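Local coordinates for protein thermospermine synthase (PDB 6BQ6) that probably transfers an aminopropyl group from decarboxylated S-adenosylmethionine to spermidine, giving thermospermine and methylthioadenosine in polyamine biosynthesis, at residues A60-K65 with A70-G75; H93-H98 with Y175-G180; E136-C141 with E150-S155; D181-D184 with P190-K193; D198-T203 with F214-G219. All coordinates share one frame; numbering follows the deposited sequence.

Interaction 1: A60-K65 with A70-G75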
# COMPACT_ATOMS: atom_id res chain seq x y z
N ALA B 60 17.75 3.91 8.67
CA ALA B 60 17.45 2.51 8.34
C ALA B 60 18.28 2.10 7.13
O ALA B 60 18.53 2.93 6.24
CB ALA B 60 15.96 2.34 8.03
N LEU B 61 18.83 0.89 7.16
CA LEU B 61 19.46 0.28 6.01
C LEU B 61 18.69 -0.97 5.61
O LEU B 61 18.54 -1.92 6.41
CB LEU B 61 20.91 -0.03 6.30
CG LEU B 61 21.76 -0.49 5.13
CD1 LEU B 61 22.07 0.60 4.10
CD2 LEU B 61 23.05 -1.11 5.65
N LEU B 62 18.16 -0.93 4.39
CA LEU B 62 17.27 -1.98 3.90
C LEU B 62 17.98 -2.75 2.85
O LEU B 62 18.71 -2.18 2.08
CB LEU B 62 16.02 -1.35 3.28
CG LEU B 62 15.33 -0.34 4.18
CD1 LEU B 62 14.07 0.20 3.48
CD2 LEU B 62 14.95 -0.92 5.53
N ASP B 63 17.71 -4.03 2.73
CA ASP B 63 18.22 -4.79 1.64
C ASP B 63 17.01 -4.99 0.70
O ASP B 63 16.11 -5.70 1.02
CB ASP B 63 18.78 -6.11 2.10
CG ASP B 63 19.27 -6.97 0.95
OD1 ASP B 63 19.18 -6.54 -0.23
OD2 ASP B 63 19.71 -8.11 1.22
N THR B 64 17.01 -4.27 -0.40
CA THR B 64 15.89 -4.28 -1.35
C THR B 64 16.23 -5.11 -2.54
O THR B 64 17.37 -5.17 -2.95
CB THR B 64 15.51 -2.85 -1.80
OG1 THR B 64 16.44 -2.37 -2.78
CG2 THR B 64 15.52 -1.88 -0.62
N LYS B 65 15.20 -5.69 -3.15
CA LYS B 65 15.41 -6.54 -4.31
C LYS B 65 15.78 -5.72 -5.52
O LYS B 65 16.79 -6.01 -6.17
CB LYS B 65 14.20 -7.42 -4.54
CG LYS B 65 13.96 -8.43 -3.42
CD LYS B 65 12.86 -9.41 -3.81
CE LYS B 65 12.41 -10.28 -2.66
NZ LYS B 65 13.33 -11.44 -2.52
N ALA B 70 19.71 -0.03 0.70
CA ALA B 70 19.20 1.31 0.60
C ALA B 70 19.24 1.98 1.95
O ALA B 70 18.75 1.41 2.94
CB ALA B 70 17.78 1.27 0.10
N LEU B 71 19.80 3.19 1.97
CA LEU B 71 19.88 4.00 3.16
C LEU B 71 18.66 4.90 3.16
O LEU B 71 18.44 5.64 2.20
CB LEU B 71 21.17 4.79 3.19
CG LEU B 71 21.34 5.72 4.38
CD1 LEU B 71 21.54 4.94 5.69
CD2 LEU B 71 22.50 6.69 4.15
N VAL B 72 17.90 4.86 4.24
CA VAL B 72 16.70 5.67 4.42
C VAL B 72 16.80 6.51 5.66
O VAL B 72 17.11 5.99 6.72
CB VAL B 72 15.48 4.71 4.51
CG1 VAL B 72 14.14 5.44 4.68
CG2 VAL B 72 15.47 3.84 3.26
N LEU B 73 16.55 7.83 5.51
CA LEU B 73 16.61 8.75 6.64
C LEU B 73 15.25 9.38 6.80
O LEU B 73 14.73 9.96 5.85
CB LEU B 73 17.65 9.83 6.44
CG LEU B 73 19.11 9.39 6.33
CD1 LEU B 73 20.02 10.59 6.18
CD2 LEU B 73 19.57 8.49 7.48
N ASP B 74 14.67 9.21 7.98
CA ASP B 74 13.30 9.68 8.29
C ASP B 74 12.30 9.24 7.21
O ASP B 74 11.51 10.02 6.71
CB ASP B 74 13.30 11.20 8.51
CG ASP B 74 13.56 11.60 10.00
OD1 ASP B 74 13.33 10.80 10.94
OD2 ASP B 74 13.97 12.74 10.20
N GLY B 75 12.41 7.96 6.84
CA GLY B 75 11.57 7.35 5.82
C GLY B 75 11.72 7.83 4.40
O GLY B 75 10.88 7.51 3.54

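Interaction 2: H93-H98 with Y175-G180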
# COMPACT_ATOMS: atom_id res chain seq x y z
N HIS B 93 31.78 15.24 -10.01
CA HIS B 93 32.77 15.37 -11.07
C HIS B 93 32.72 16.60 -11.94
O HIS B 93 33.78 17.17 -12.22
CB HIS B 93 32.85 14.08 -11.87
CG HIS B 93 33.24 12.93 -11.03
ND1 HIS B 93 34.33 12.98 -10.19
CD2 HIS B 93 32.69 11.71 -10.83
CE1 HIS B 93 34.42 11.87 -9.50
NE2 HIS B 93 33.44 11.08 -9.87
N PRO B 94 31.52 17.04 -12.35
CA PRO B 94 31.47 18.23 -13.18
C PRO B 94 32.15 19.44 -12.51
O PRO B 94 32.94 20.15 -13.17
CB PRO B 94 29.97 18.45 -13.37
CG PRO B 94 29.40 17.07 -13.33
CD PRO B 94 30.18 16.38 -12.24
N ALA B 95 31.86 19.68 -11.23
CA ALA B 95 32.53 20.79 -10.54
C ALA B 95 34.02 20.68 -10.57
O ALA B 95 34.73 21.60 -10.98
CB ALA B 95 32.03 20.90 -9.11
N LEU B 96 34.55 19.53 -10.17
CA LEU B 96 36.03 19.43 -10.06
C LEU B 96 36.68 19.47 -11.44
O LEU B 96 37.76 20.05 -11.62
CB LEU B 96 36.46 18.21 -9.31
CG LEU B 96 36.55 18.39 -7.78
CD1 LEU B 96 35.20 18.64 -7.13
CD2 LEU B 96 37.27 17.22 -7.17
N LEU B 97 36.02 18.89 -12.44
CA LEU B 97 36.58 18.90 -13.76
C LEU B 97 36.62 20.28 -14.42
O LEU B 97 37.46 20.52 -15.26
CB LEU B 97 35.84 17.89 -14.67
CG LEU B 97 36.00 16.43 -14.28
CD1 LEU B 97 34.97 15.56 -14.98
CD2 LEU B 97 37.42 15.94 -14.60
N HIS B 98 35.70 21.16 -14.08
CA HIS B 98 35.68 22.48 -14.61
C HIS B 98 36.71 23.35 -13.93
O HIS B 98 37.05 24.41 -14.48
CB HIS B 98 34.31 23.11 -14.50
CG HIS B 98 33.34 22.66 -15.58
ND1 HIS B 98 32.66 21.48 -15.52
CD2 HIS B 98 32.97 23.25 -16.74
CE1 HIS B 98 31.90 21.35 -16.60
NE2 HIS B 98 32.06 22.42 -17.35
N TYR B 175 38.33 27.36 -0.07
CA TYR B 175 38.30 26.10 -0.76
C TYR B 175 38.16 26.31 -2.25
O TYR B 175 37.48 27.27 -2.71
CB TYR B 175 37.05 25.29 -0.28
CG TYR B 175 37.20 24.94 1.16
CD1 TYR B 175 37.94 23.83 1.53
CD2 TYR B 175 36.66 25.75 2.15
CE1 TYR B 175 38.11 23.49 2.86
CE2 TYR B 175 36.88 25.44 3.49
CZ TYR B 175 37.59 24.31 3.82
OH TYR B 175 37.77 24.02 5.16
N ASP B 176 38.75 25.38 -3.02
CA ASP B 176 38.58 25.37 -4.48
C ASP B 176 37.19 24.98 -4.92
O ASP B 176 36.67 25.53 -5.88
CB ASP B 176 39.62 24.43 -5.10
CG ASP B 176 41.05 24.90 -4.82
OD1 ASP B 176 41.33 26.07 -5.12
OD2 ASP B 176 41.85 24.09 -4.33
N VAL B 177 36.59 24.02 -4.22
CA VAL B 177 35.19 23.64 -4.53
C VAL B 177 34.49 23.49 -3.19
O VAL B 177 35.09 23.02 -2.22
CB VAL B 177 35.11 22.30 -5.35
CG1 VAL B 177 33.68 21.93 -5.66
CG2 VAL B 177 35.86 22.39 -6.66
N ILE B 178 33.23 23.92 -3.12
CA ILE B 178 32.37 23.62 -1.97
C ILE B 178 31.15 22.89 -2.56
O ILE B 178 30.56 23.29 -3.60
CB ILE B 178 31.94 24.91 -1.23
CG1 ILE B 178 33.17 25.54 -0.59
CG2 ILE B 178 30.93 24.59 -0.13
CD1 ILE B 178 32.95 26.92 -0.04
N VAL B 179 30.79 21.82 -1.88
CA VAL B 179 29.79 20.87 -2.35
C VAL B 179 28.61 20.88 -1.37
O VAL B 179 28.78 20.58 -0.17
CB VAL B 179 30.35 19.46 -2.44
CG1 VAL B 179 29.23 18.48 -2.91
CG2 VAL B 179 31.55 19.41 -3.41
N GLY B 180 27.42 21.24 -1.84
CA GLY B 180 26.20 21.13 -1.07
C GLY B 180 25.58 19.76 -1.27
O GLY B 180 25.04 19.48 -2.34

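Interaction 3: E136-C141 with E150-S155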
# COMPACT_ATOMS: atom_id res chain seq x y z
N GLU B 136 25.72 10.62 14.14
CA GLU B 136 25.23 9.22 14.14
C GLU B 136 25.08 8.70 12.74
O GLU B 136 25.37 7.54 12.49
CB GLU B 136 23.95 9.09 14.95
CG GLU B 136 24.28 9.16 16.45
CD GLU B 136 23.13 8.79 17.35
OE1 GLU B 136 22.33 7.92 16.95
OE2 GLU B 136 23.02 9.39 18.46
N VAL B 137 24.73 9.57 11.80
CA VAL B 137 24.65 9.16 10.38
C VAL B 137 26.06 8.83 9.88
O VAL B 137 26.28 7.83 9.23
CB VAL B 137 24.00 10.22 9.51
CG1 VAL B 137 24.18 9.90 8.01
CG2 VAL B 137 22.52 10.36 9.86
N VAL B 138 27.04 9.69 10.19
CA VAL B 138 28.42 9.47 9.74
C VAL B 138 28.91 8.15 10.27
O VAL B 138 29.48 7.34 9.54
CB VAL B 138 29.37 10.59 10.21
CG1 VAL B 138 30.81 10.25 9.88
CG2 VAL B 138 28.95 11.87 9.51
N GLU B 139 28.72 7.95 11.56
CA GLU B 139 29.26 6.75 12.20
C GLU B 139 28.55 5.49 11.69
O GLU B 139 29.20 4.46 11.47
CB GLU B 139 29.19 6.89 13.71
CG GLU B 139 30.23 7.88 14.25
CD GLU B 139 31.69 7.42 14.05
OE1 GLU B 139 31.98 6.20 14.04
OE2 GLU B 139 32.54 8.28 13.82
N PHE B 140 27.24 5.61 11.46
CA PHE B 140 26.48 4.50 10.89
C PHE B 140 27.06 4.12 9.53
O PHE B 140 27.34 2.96 9.27
CB PHE B 140 25.02 4.89 10.73
CG PHE B 140 24.18 3.77 10.22
CD1 PHE B 140 23.74 2.81 11.07
CD2 PHE B 140 23.91 3.65 8.89
CE1 PHE B 140 23.01 1.73 10.60
CE2 PHE B 140 23.16 2.59 8.40
CZ PHE B 140 22.71 1.63 9.26
N CYS B 141 27.22 5.11 8.66
CA CYS B 141 27.69 4.84 7.30
C CYS B 141 29.14 4.38 7.28
O CYS B 141 29.50 3.55 6.49
CB CYS B 141 27.46 6.05 6.42
SG CYS B 141 25.71 6.37 6.18
N GLU B 150 37.35 2.68 2.28
CA GLU B 150 38.56 3.32 1.79
C GLU B 150 38.49 4.84 2.00
O GLU B 150 39.34 5.42 2.68
CB GLU B 150 38.80 2.96 0.30
CG GLU B 150 39.92 3.75 -0.36
CD GLU B 150 40.26 3.34 -1.80
OE1 GLU B 150 39.36 3.08 -2.65
OE2 GLU B 150 41.47 3.31 -2.09
N ALA B 151 37.44 5.44 1.46
CA ALA B 151 37.21 6.89 1.56
C ALA B 151 37.33 7.38 3.01
O ALA B 151 38.11 8.32 3.32
CB ALA B 151 35.86 7.25 0.98
N PHE B 152 36.61 6.71 3.90
CA PHE B 152 36.57 7.12 5.31
C PHE B 152 37.92 7.00 5.98
O PHE B 152 38.19 7.71 6.95
CB PHE B 152 35.55 6.34 6.11
CG PHE B 152 34.19 6.91 6.05
CD1 PHE B 152 33.94 8.17 6.58
CD2 PHE B 152 33.15 6.19 5.51
CE1 PHE B 152 32.67 8.70 6.55
CE2 PHE B 152 31.89 6.73 5.47
CZ PHE B 152 31.66 7.98 5.97
N HIS B 153 38.75 6.09 5.49
CA HIS B 153 40.13 5.91 6.02
C HIS B 153 41.27 6.66 5.30
O HIS B 153 42.46 6.58 5.67
CB HIS B 153 40.41 4.41 6.08
CG HIS B 153 39.61 3.76 7.16
ND1 HIS B 153 38.33 3.29 6.96
CD2 HIS B 153 39.88 3.57 8.48
CE1 HIS B 153 37.84 2.84 8.10
NE2 HIS B 153 38.78 2.97 9.04
N ASP B 154 40.89 7.45 4.30
CA ASP B 154 41.82 8.25 3.54
C ASP B 154 42.35 9.39 4.42
O ASP B 154 41.57 10.17 4.96
CB ASP B 154 41.13 8.77 2.29
CG ASP B 154 42.09 9.29 1.22
OD1 ASP B 154 42.89 10.20 1.50
OD2 ASP B 154 42.00 8.89 0.05
N SER B 155 43.67 9.54 4.49
CA SER B 155 44.27 10.57 5.31
C SER B 155 43.93 11.97 4.86
O SER B 155 44.13 12.92 5.64
CB SER B 155 45.82 10.41 5.33
OG SER B 155 46.31 10.53 4.02

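Interaction 4: D181-D184 with P190-K193. With TER (N-(3-amino-propyl)-N-(5-aminopropyl)-1,4-diaminobutane), chain F.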
# COMPACT_ATOMS: atom_id res chain seq x y z
N ASP B 181 25.62 18.94 -0.22
CA ASP B 181 25.01 17.64 -0.23
C ASP B 181 24.07 17.55 0.98
O ASP B 181 24.20 16.68 1.80
CB ASP B 181 26.07 16.58 -0.21
CG ASP B 181 25.56 15.20 -0.56
OD1 ASP B 181 24.41 15.05 -0.98
OD2 ASP B 181 26.33 14.26 -0.37
N LEU B 182 23.09 18.46 1.01
CA LEU B 182 22.14 18.58 2.09
C LEU B 182 20.76 18.16 1.65
O LEU B 182 20.48 18.01 0.44
CB LEU B 182 22.04 20.03 2.54
CG LEU B 182 23.38 20.63 2.95
CD1 LEU B 182 23.27 22.14 2.81
CD2 LEU B 182 23.75 20.24 4.36
N ALA B 183 19.86 18.00 2.64
CA ALA B 183 18.42 17.84 2.34
C ALA B 183 17.90 19.03 1.53
O ALA B 183 18.45 20.10 1.61
CB ALA B 183 17.66 17.71 3.65
N ASP B 184 16.86 18.81 0.73
CA ASP B 184 16.18 19.88 0.01
C ASP B 184 15.75 20.99 0.96
O ASP B 184 15.36 20.70 2.08
CB ASP B 184 14.93 19.35 -0.72
CG ASP B 184 15.25 18.35 -1.80
OD1 ASP B 184 16.45 18.17 -2.14
OD2 ASP B 184 14.27 17.73 -2.33
N PRO B 190 16.38 22.91 9.21
CA PRO B 190 17.76 23.33 9.57
C PRO B 190 18.75 23.53 8.36
O PRO B 190 19.72 24.28 8.47
CB PRO B 190 18.24 22.18 10.43
CG PRO B 190 17.55 20.98 9.84
CD PRO B 190 16.20 21.45 9.36
N CYS B 191 18.48 22.88 7.23
CA CYS B 191 19.27 23.11 6.00
C CYS B 191 18.92 24.35 5.27
O CYS B 191 19.69 24.78 4.43
CB CYS B 191 19.06 21.96 5.01
SG CYS B 191 19.70 20.50 5.75
N TYR B 192 17.72 24.88 5.50
CA TYR B 192 17.15 25.90 4.66
C TYR B 192 18.11 27.09 4.53
O TYR B 192 18.27 27.67 3.45
CB TYR B 192 15.80 26.37 5.21
CG TYR B 192 15.25 27.49 4.41
CD1 TYR B 192 15.54 28.81 4.75
CD2 TYR B 192 14.47 27.26 3.29
CE1 TYR B 192 15.07 29.87 4.00
CE2 TYR B 192 13.96 28.31 2.54
CZ TYR B 192 14.29 29.61 2.90
OH TYR B 192 13.84 30.65 2.19
N LYS B 193 18.73 27.46 5.63
CA LYS B 193 19.61 28.62 5.63
C LYS B 193 20.82 28.49 4.69
O LYS B 193 21.39 29.50 4.28
CB LYS B 193 20.05 28.98 7.03
CG LYS B 193 20.93 27.95 7.69
CD LYS B 193 21.24 28.42 9.09
CE LYS B 193 22.26 27.50 9.74
NZ LYS B 193 21.59 26.34 10.35
N1 TER F . 21.62 14.47 4.23
C2 TER F . 22.51 13.98 3.19
C3 TER F . 22.13 14.61 1.86
C4 TER F . 20.82 14.12 1.31
N5 TER F . 20.64 14.54 -0.06
C6 TER F . 20.34 13.57 -1.09
C7 TER F . 19.41 14.15 -2.14
C8 TER F . 18.69 13.01 -2.84
N9 TER F . 17.47 12.62 -2.16
C10 TER F . 16.70 11.53 -2.71
C11 TER F . 15.21 11.60 -2.44
C12 TER F . 14.53 10.59 -3.36
C13 TER F . 13.09 10.30 -2.97
N14 TER F . 12.40 11.50 -2.54

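Interaction 5: D198-T203 with F214-G219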
# COMPACT_ATOMS: atom_id res chain seq x y z
N ASP B 198 21.64 35.33 0.94
CA ASP B 198 22.60 35.91 1.89
C ASP B 198 23.66 34.92 2.35
O ASP B 198 24.83 35.30 2.50
CB ASP B 198 21.89 36.49 3.09
CG ASP B 198 21.32 37.89 2.83
OD1 ASP B 198 21.47 38.46 1.72
OD2 ASP B 198 20.70 38.44 3.78
N PHE B 199 23.27 33.66 2.57
CA PHE B 199 24.27 32.61 2.85
C PHE B 199 25.33 32.53 1.74
O PHE B 199 26.54 32.57 1.99
CB PHE B 199 23.60 31.25 3.10
CG PHE B 199 24.59 30.11 3.19
CD1 PHE B 199 25.42 30.01 4.30
CD2 PHE B 199 24.79 29.30 2.12
CE1 PHE B 199 26.38 29.02 4.37
CE2 PHE B 199 25.72 28.30 2.19
CZ PHE B 199 26.53 28.17 3.30
N TYR B 200 24.86 32.42 0.52
CA TYR B 200 25.77 32.26 -0.60
C TYR B 200 26.67 33.46 -0.76
O TYR B 200 27.86 33.29 -0.94
CB TYR B 200 25.01 32.06 -1.89
CG TYR B 200 24.24 30.77 -2.02
CD1 TYR B 200 24.77 29.54 -1.58
CD2 TYR B 200 23.02 30.76 -2.68
CE1 TYR B 200 24.06 28.35 -1.75
CE2 TYR B 200 22.34 29.57 -2.88
CZ TYR B 200 22.86 28.36 -2.41
OH TYR B 200 22.16 27.19 -2.62
N GLU B 201 26.08 34.67 -0.66
CA GLU B 201 26.83 35.91 -0.86
C GLU B 201 27.80 36.22 0.26
O GLU B 201 28.91 36.62 -0.03
CB GLU B 201 25.89 37.10 -1.05
CG GLU B 201 26.57 38.32 -1.71
CD GLU B 201 25.61 39.46 -1.95
OE1 GLU B 201 26.08 40.55 -2.40
OE2 GLU B 201 24.38 39.27 -1.71
N LEU B 202 27.35 36.08 1.49
CA LEU B 202 28.06 36.62 2.65
C LEU B 202 28.81 35.58 3.41
O LEU B 202 29.69 35.94 4.18
CB LEU B 202 27.08 37.33 3.59
CG LEU B 202 26.32 38.50 2.94
CD1 LEU B 202 25.43 39.20 3.95
CD2 LEU B 202 27.27 39.50 2.26
N THR B 203 28.52 34.29 3.22
CA THR B 203 29.20 33.22 3.97
C THR B 203 29.99 32.32 3.06
O THR B 203 31.16 32.06 3.29
CB THR B 203 28.21 32.40 4.87
OG1 THR B 203 27.55 33.25 5.85
CG2 THR B 203 28.91 31.24 5.56
N PHE B 214 31.13 26.35 -6.75
CA PHE B 214 30.15 25.80 -5.84
C PHE B 214 29.29 24.81 -6.68
O PHE B 214 28.91 25.12 -7.83
CB PHE B 214 29.28 26.91 -5.26
CG PHE B 214 28.18 26.41 -4.35
CD1 PHE B 214 28.46 25.67 -3.18
CD2 PHE B 214 26.80 26.64 -4.68
CE1 PHE B 214 27.45 25.20 -2.35
CE2 PHE B 214 25.81 26.15 -3.85
CZ PHE B 214 26.11 25.45 -2.68
N VAL B 215 28.93 23.70 -6.06
CA VAL B 215 27.90 22.82 -6.63
C VAL B 215 26.97 22.40 -5.49
O VAL B 215 27.43 22.10 -4.37
CB VAL B 215 28.47 21.59 -7.38
CG1 VAL B 215 29.37 20.76 -6.49
CG2 VAL B 215 27.35 20.74 -7.99
N THR B 216 25.68 22.37 -5.76
CA THR B 216 24.73 21.82 -4.82
C THR B 216 23.83 20.82 -5.54
O THR B 216 23.38 21.08 -6.66
CB THR B 216 23.90 22.92 -4.09
OG1 THR B 216 23.04 22.29 -3.13
CG2 THR B 216 23.08 23.76 -5.05
N GLN B 217 23.42 19.79 -4.81
CA GLN B 217 22.24 19.05 -5.19
C GLN B 217 21.05 20.03 -5.15
O GLN B 217 20.99 20.96 -4.35
CB GLN B 217 22.05 17.83 -4.34
CG GLN B 217 21.40 18.03 -2.98
CD GLN B 217 19.88 18.03 -3.07
OE1 GLN B 217 19.31 17.48 -4.00
NE2 GLN B 217 19.24 18.73 -2.17
N ALA B 218 20.10 19.82 -6.05
CA ALA B 218 19.03 20.81 -6.24
C ALA B 218 17.64 20.19 -6.43
O ALA B 218 16.77 20.81 -7.02
CB ALA B 218 19.42 21.73 -7.35
N GLY B 219 17.44 19.02 -5.84
CA GLY B 219 16.17 18.40 -5.74
C GLY B 219 15.67 17.77 -6.99
O GLY B 219 16.40 17.62 -7.97

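Interaction 1: A60-K65 with A70-G75
The flat groups that meet between Ala60-Leu62 and Ala70-Val72 are peptide units, each with apolar carbon against it. Leu61 CD1 lies over one face of the Ala70 carbonyl, 3.6 Å from Ala70 O, while Leu62 CG approaches the same oxygen from the other side. The Ala60 carbonyl is flanked likewise, by Leu71 CD1 on one side and Val72 CB on the other. Two amides, Ala60 N and Ala70 N, sit in the plane of the carbonyls they bind, Val72 O and Leu62 O. The ladder is completed by Val72 N to Ala60 O (2.8 Å) and Leu62 N to Ala70 O (2.8 Å), bonds nearly straight at the hydrogen. Ala60 with Val72 and Leu62 with Ala70 are thus hydrogen-bonded pairs of an antiparallel hairpin; Leu61 with Leu71 is the non-hydrogen-bonded pair between them, where Leu61 CA also makes a C-H contact to Ala70 O at 3.3 Å.

Small and branched residues suit the face carrying Ala60, Leu62, Ala70 and Val72. Val72 CG2, anti to its carbonyl carbon, meets Leu62 CD1 at 3.9 Å. Thr64 turns its methyl CG2 to Ala70 CB, at 3.9 Å, and keeps OG1 for Gly68 O and Phe67 N in the turn.

The hairpin belongs to the four-stranded N-terminal sheet of the tetramerisation domain. Strand 47-53 flanks it beside strand 58-64, Tyr31 of strand 29-34 packs on Leu62 and Val72, and helix 135-144 lies on the face of Leu61 and Leu71.

Interaction 2: H93-H98 with Y175-G180
Apolar packing is the whole of the direct contact between residues 93-98 and 175-180, and it converges on Val177. Both of its methyls take part. CG1, anti to the backbone N (chi1 -180°), reaches Ala95 CB at 4.0 Å, and CG2 reaches Leu96 CD1 at 3.8 Å. The same Leu96 methyl also lies 3.9 Å from Val177 CG1, so CD1 sits against the fork of the valine, the two side chains meeting at a slant. Alanine suits its helix position because its methyl heads toward the strand and takes little room. The nearest CA atoms, those of Leu96 and Val177, are 7.0 Å apart. Leucine suits the flank, where the longer chain starts off to one side and bends back to the valine.

Strand 175-181 lies inside the Rossmann-like sheet of the catalytic domain, between parallel strands 104-107 and 212-220, and the helix rests on its face. Ala95 accordingly also touches Ile213 and Val215 of strand 212-220, while Val177 packs on Val105 of strand 104-107.

Hydrogen bonds stay within the helix or run from the strand to its surroundings; none crosses. Pro94 O accepts twice, from His98 N at 3.1 Å and from His98 ND1 at 2.7 Å, the two donors coming from opposite faces of the carbonyl plane. The oxygen lies in the imidazole plane, which fixes the rotation of that ring. Where the strand turns its corner, Asp176 OD2 accepts from the backbone N of Lys103 and of Asn104, a good use for a carboxylate buried beside peptide N-H groups.

Interaction 3: E136-C141 with E150-S155
The Phe152 side chain sets out from the short helix 149-153 toward helix 135-144, and its ring is received at two places. CE1 comes to Val138 CG1 at 4.1 Å. Across the ring, at CE2, the backbone of Cys141 comes in from the same side of the ring plane as the valine, 4.0 Å away at Cys141 C and 4.1 Å at Cys141 O. Both approaches are oblique to the ring, which thus leans across one helical turn, between residues three apart in sequence, and the valine and phenylalanine side chains cross at a slant.

The torsion of Val138 explains which methyl is used: CG1 stands anti to the backbone N (chi1 173°), beside the carbonyl carbon, and that branch faces Phe152. Cys141 CB stays a little farther off, 4.6 Å from Phe152 CE2, while its sulfur turns off toward Leu71. The long phenyl spans the 9.4 Å between Cys141 CA and Phe152 CA, and compact Val138 and Cys141 leave room for it against the helix. No hydrogen bond crosses the contact; its cohesion is that of buried apolar surface.

Both helices belong to the beta-alpha-beta crossover from strand 127-132 to its parallel neighbour 157-161. The crossover begins near Asp132, which binds adenosine in another structure of this protein and whose side chain lies about 4 Å from that of Val138. Phe152 also touches residues of what is probably the glycine-rich nucleotide-binding turn. Ala151 packs on helix 114-120, and on the far flank Phe140 and Cys141 meet Leu71 of strand 70-73.

Interaction 4: D181-D184 with P190-K193
Ala183 and Cys191 bring the two segments together without any backbone pairing, their CA atoms 6.5 Å apart. The first segment leaves the end of strand 175-181 in an extended course; the second turns into a 3-10 stretch at Tyr192 and Lys193. Cys191 SG, anti to its carbonyl carbon (chi1 -64°), fills the angle between them, 4.0 Å from both Leu182 CB and Ala183 CB. Cys191 CB adds a contact to Ala183 O at 3.9 Å. A small, polarisable sulfur suits a spot closed by a methyl and a methylene, and alanine leaves room for it.

This is the loop after the fourth strand of the Rossmann-like fold, which lines the active site. Leu182 O lies 3.5 Å from N5 of the bound thermospermine, and Asp181 OD1 is 3.9 Å from the same nitrogen. Asp181 is the predicted proton acceptor; its carboxylate is oriented by Tyr87 OH at OD1 and Thr115 OG1 at OD2. Pro190 and Cys191, on the other segment, bind adenosine in another structure of this protein. Lys193 makes a weak bond through NZ to Pro190 O, at 3.4 Å, and a salt bridge to Asp163, a further adenosine-binding residue.

Interaction 5: D198-T203 with F214-G219
Tyr200 and Phe214 join a helical segment, widened to a pi-type turn at 200-203, to a beta strand, their CA atoms 9.4 Å apart. Long aromatic side chains span that interval. Tyr200 CE1 touches Phe214 CE2 at 3.5 Å and Phe214 CZ at 3.7 Å. The ring centroids are 5.3 Å apart and the planes inclined at 56°, an oblique meeting. Phe214, with CG anti to the backbone N (chi1 177°), sets out toward the helix, and the tyrosine ring passes on across it until its OH stands 4.3 Å from Thr216 CG2.

Helix 197-204 forms part of the beta-alpha-beta crossover between strands 175-181 and 212-220, parallel neighbours in the Rossmann-like sheet, and the aromatic pair seats it on the later strand. Leu237 of helix 230-238 packs against both rings. Were Tyr200 replaced by an alanine, the loss of the ring is likely to open a gap between Phe214 and Leu237 and take away a neighbour of the Thr216 methyl.

Polar groups work farther along the strand. Thr216 OG1 donates to Gln217 O at 2.7 Å, and its methyl CG2 is the branch nearest the tyrosine OH. Gln217, a residue of the thermospermine pocket, folds back so that OE1 accepts from Gly219 N at 3.0 Å and from Trp258 NE1. Its NE2 donates to Asp184 OD1. An amide suits this position because it can accept and donate at once, and these partners fix which way it faces. Glycine suits position 219 by its positive phi.

In the fold
Interactions 1, 2, 3 and 5 are buried; interaction 4 is partly exposed and lies at the substrate pocket. Interaction 1 is the one built on backbone hydrogen bonds, as befits a hairpin of the N-terminal sheet; the others join elements of the catalytic domain through side chains: aliphatic in 2, aromatic against valine and backbone in 3, a cysteine sulfur in 4, two rings in 5. Strands 175-181 and 212-220 are sheet neighbours, so interactions 2 and 5 meet, through Gly180 N to Val215 O. Interactions 4 and 5 meet at Asp184 and Gln217. Helix 135-144 links the domains, with Phe140 and Cys141 of interaction 3 packing on Leu61 and Leu71 of interaction 1.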